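Local coordinates for putative redox protein (PDB 2QL8) that probably acts as a thiol-dependent redox protein of the OsmC/Ohr family, many of whose members reduce hydroperoxides, and probably works as a dimer, at the interface of chains A and B. Numbering follows the deposited sequence. Chains: chain A/B, Putative redox protein.

Contact 1: the interface of chains A and B. Residues chain A 39, 47, 49-50; chain B 12, 14, 28.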
# COMPACT_ATOMS: atom_id res chain seq x y z
N PRO A 39 -0.94 14.52 -5.40
CA PRO A 39 0.50 14.75 -5.24
C PRO A 39 1.02 15.88 -6.15
O PRO A 39 2.14 16.35 -5.95
CB PRO A 39 1.13 13.43 -5.66
CG PRO A 39 0.16 12.81 -6.58
CD PRO A 39 -1.22 13.23 -6.03
N ASN A 47 -1.21 10.81 0.04
CA ASN A 47 -1.57 10.31 -1.28
C ASN A 47 -1.23 8.83 -1.37
O ASN A 47 -0.60 8.28 -0.45
CB ASN A 47 -0.85 11.15 -2.37
CG ASN A 47 0.66 11.23 -2.15
OD1 ASN A 47 1.32 10.18 -2.11
ND2 ASN A 47 1.22 12.46 -2.00
N GLU A 49 0.85 7.16 -3.14
CA GLU A 49 2.27 6.91 -3.25
C GLU A 49 2.90 6.85 -1.86
O GLU A 49 3.61 5.90 -1.49
CB GLU A 49 2.92 8.03 -4.07
CG GLU A 49 2.54 8.03 -5.58
CD GLU A 49 1.29 8.90 -5.91
OE1 GLU A 49 0.48 9.22 -4.99
OE2 GLU A 49 1.17 9.28 -7.11
N GLN A 50 2.60 7.87 -1.06
CA GLN A 50 3.09 7.94 0.32
C GLN A 50 2.56 6.75 1.16
O GLN A 50 3.30 6.13 1.94
CB GLN A 50 2.70 9.25 0.99
CG GLN A 50 3.48 10.47 0.45
CD GLN A 50 3.14 11.76 1.17
OE1 GLN A 50 2.30 11.78 2.08
NE2 GLN A 50 3.81 12.86 0.76
N TYR B 12 6.25 12.71 -9.97
CA TYR B 12 6.25 12.96 -8.56
C TYR B 12 7.05 11.82 -7.94
O TYR B 12 6.96 10.67 -8.41
CB TYR B 12 4.83 12.92 -8.01
CG TYR B 12 4.69 12.98 -6.50
CD1 TYR B 12 4.83 14.14 -5.79
CD2 TYR B 12 4.42 11.80 -5.77
CE1 TYR B 12 4.68 14.19 -4.41
CE2 TYR B 12 4.26 11.83 -4.39
CZ TYR B 12 4.40 13.01 -3.70
OH TYR B 12 4.21 13.08 -2.36
N THR B 14 8.20 10.40 -3.75
CA THR B 14 8.17 10.57 -2.31
C THR B 14 8.95 9.40 -1.69
O THR B 14 9.27 8.43 -2.34
CB THR B 14 6.69 10.58 -1.74
OG1 THR B 14 6.64 10.93 -0.35
CG2 THR B 14 5.99 9.21 -1.99
N ILE B 28 6.84 9.99 6.41
CA ILE B 28 7.29 10.67 5.22
C ILE B 28 8.12 11.85 5.71
O ILE B 28 7.61 12.68 6.45
CB ILE B 28 6.09 11.22 4.41
CG1 ILE B 28 5.05 10.10 4.13
CG2 ILE B 28 6.57 11.93 3.12
CD1 ILE B 28 5.61 8.94 3.30
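A:Pro39, A:Asn47 and A:Gln50 receive the ring of B:Tyr12, which strand 12-18 of chain B lays against the start of helix 48-70 of chain A. This is one patch of the two-fold interface of an OsmC-like protein. In the tyrosine, CG lies anti to the backbone N (chi1 172°), pointing the ring at A:Pro39 and its hydroxyl at A:Asn47. Its CB leads to a ring with A:Pro39 CB seated over the centre of one face, 3.5 Å above the plane, in a CH-pi contact. The carbonyl oxygen of A:Pro39 lies on the same side of the ring, 3.5 Å from CD1, while on the far flank CE2 comes within 4.0 Å of A:Glu49 CB. At the tip, the phenol OH accepts a hydrogen bond of 3.1 Å from A:Asn47 ND2, the asparagine amide standing nearly perpendicular to the ring. A:Gln50 NE2 adds a weak hydrogen bond to the same oxygen, bent to 131° at the hydrogen.

The other end of the asparagine amide turns inward: OD1 takes the backbone N-H of A:Gln50 at 2.8 Å, capping the helix start, which probably fixes which end of the amide faces the phenol. The extended A:Gln50 side chain crosses B:Thr14 and B:Ile28 at about right angles. Its CB packs on B:Ile28 CD1, while its CG lies 3.7 Å from the methyl CG2 of B:Thr14.

Contact 2: the interface of chains A and B. Residues chain A 6-7, 10, 12-13; chain B 84-86.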
# COMPACT_ATOMS: atom_id res chain seq x y z
N ARG A 6 -9.12 -18.75 0.72
CA ARG A 6 -8.11 -18.15 1.58
C ARG A 6 -8.66 -17.01 2.45
O ARG A 6 -8.01 -16.60 3.40
CB ARG A 6 -6.90 -17.70 0.78
CG ARG A 6 -6.19 -18.81 0.05
CD ARG A 6 -5.00 -18.34 -0.74
NE ARG A 6 -5.46 -17.41 -1.76
CZ ARG A 6 -4.67 -16.58 -2.43
NH1 ARG A 6 -3.37 -16.58 -2.25
NH2 ARG A 6 -5.20 -15.76 -3.30
N TRP A 7 -9.84 -16.49 2.12
CA TRP A 7 -10.52 -15.53 2.98
C TRP A 7 -11.31 -16.14 4.12
O TRP A 7 -11.88 -15.40 4.93
CB TRP A 7 -11.47 -14.70 2.13
CG TRP A 7 -10.79 -13.60 1.32
CD1 TRP A 7 -10.31 -13.72 0.06
CD2 TRP A 7 -10.50 -12.27 1.75
NE1 TRP A 7 -9.76 -12.52 -0.35
CE2 TRP A 7 -9.88 -11.61 0.66
CE3 TRP A 7 -10.74 -11.56 2.91
CZ2 TRP A 7 -9.47 -10.26 0.74
CZ3 TRP A 7 -10.35 -10.23 2.99
CH2 TRP A 7 -9.70 -9.59 1.90
N PRO A 10 -9.05 -15.61 8.34
CA PRO A 10 -7.73 -14.95 8.43
C PRO A 10 -7.23 -14.75 9.86
O PRO A 10 -7.99 -14.85 10.85
CB PRO A 10 -8.00 -13.58 7.75
CG PRO A 10 -9.20 -13.84 6.88
CD PRO A 10 -10.06 -14.74 7.73
N TYR A 12 -6.15 -11.77 10.70
CA TYR A 12 -6.55 -10.40 10.94
C TYR A 12 -7.14 -9.86 9.66
O TYR A 12 -6.68 -10.20 8.59
CB TYR A 12 -5.33 -9.57 11.32
CG TYR A 12 -5.52 -8.06 11.37
CD1 TYR A 12 -6.10 -7.45 12.47
CD2 TYR A 12 -5.13 -7.24 10.34
CE1 TYR A 12 -6.27 -6.06 12.55
CE2 TYR A 12 -5.27 -5.85 10.40
CZ TYR A 12 -5.84 -5.26 11.51
OH TYR A 12 -5.98 -3.90 11.58
N THR A 13 -8.16 -9.06 9.80
CA THR A 13 -8.72 -8.31 8.68
C THR A 13 -8.95 -6.86 9.08
O THR A 13 -9.19 -6.55 10.25
CB THR A 13 -10.08 -8.88 8.18
OG1 THR A 13 -11.09 -8.68 9.18
CG2 THR A 13 -9.97 -10.36 7.81
N ALA B 84 -6.75 -8.75 4.30
CA ALA B 84 -6.60 -9.88 5.23
C ALA B 84 -5.13 -10.28 5.34
O ALA B 84 -4.42 -10.30 4.36
CB ALA B 84 -7.44 -11.07 4.76
N PHE B 85 -4.74 -10.66 6.56
CA PHE B 85 -3.45 -11.21 6.89
C PHE B 85 -3.69 -12.69 7.16
O PHE B 85 -4.53 -13.04 7.99
CB PHE B 85 -2.95 -10.47 8.10
CG PHE B 85 -1.65 -10.95 8.69
CD1 PHE B 85 -0.51 -11.21 7.91
CD2 PHE B 85 -1.53 -11.08 10.08
CE1 PHE B 85 0.66 -11.57 8.49
CE2 PHE B 85 -0.34 -11.47 10.64
CZ PHE B 85 0.74 -11.71 9.85
N ILE B 86 -2.95 -13.52 6.41
CA ILE B 86 -3.08 -14.97 6.52
C ILE B 86 -1.68 -15.62 6.59
O ILE B 86 -0.66 -15.02 6.22
CB ILE B 86 -3.88 -15.61 5.31
CG1 ILE B 86 -3.08 -15.53 4.00
CG2 ILE B 86 -5.28 -14.97 5.20
CD1 ILE B 86 -3.75 -16.20 2.82
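A:Tyr12 and B:Phe85 pair antiparallel across the dimer of this OsmC/Ohr-family protein, bringing strand 12-18 of chain A against strand 77-88 of chain B. Among the backbone bonds, B:Phe85 N donates to A:Tyr12 O at 2.9 Å, nearly straight at the hydrogen (173°). The return bond, from A:Tyr12 N to B:Phe85 O, is weak at 3.4 Å. A:Thr13 and B:Ala84 form the next antiparallel bridge.

A ring contact is of the CH-pi kind: the methyl CB of B:Ala84 sits over the face of the six-membered ring of A:Trp7, 4.0 Å from its centroid. The methyl is displaced from the centre towards one corner of the rim, with B:Ala84 CB 3.5 Å from A:Trp7 CZ3. The indole leaves CB with CG beside the backbone N (chi1 -78°), a turn that presents its benzo portion to the alanine. An alanine in place of A:Trp7 is likely to leave a gap above the B:Ala84 methyl and deprive it of its aromatic cover.

Apolar contacts surround these bonds. A:Pro10 CG and A:Thr13 CG2 also touch the B:Ala84 methyl. B:Ile86 spreads its two branches: CG2 approaches A:Pro10 CB, whereas CD1 reaches A:Arg6 CB at 4.0 Å. Alongside the paired backbones, A:Tyr12 CB and B:Phe85 CB lie 4.1 Å apart. A separate van der Waals approach brings B:Ile86 CG2 within 3.6 Å of the backbone carbonyl oxygen A:Arg6 O.

The centres of the C-alpha atoms of contact 1 and contact 2 lie about 27 Å apart, yet both use strand 12-18 and its Tyr12. Contact 1 employs the side chain of the chain B copy, whereas contact 2 employs the backbone of the chain A copy. Because the interface is two-fold symmetric, each tyrosine does both jobs: its ring packs against the partner while its main chain pairs antiparallel with the partner's strand 77-88. Each N-terminal arm is thus coupled to both helix 48-70 and strand 77-88 of the other subunit, which suggests an intertwined dimer.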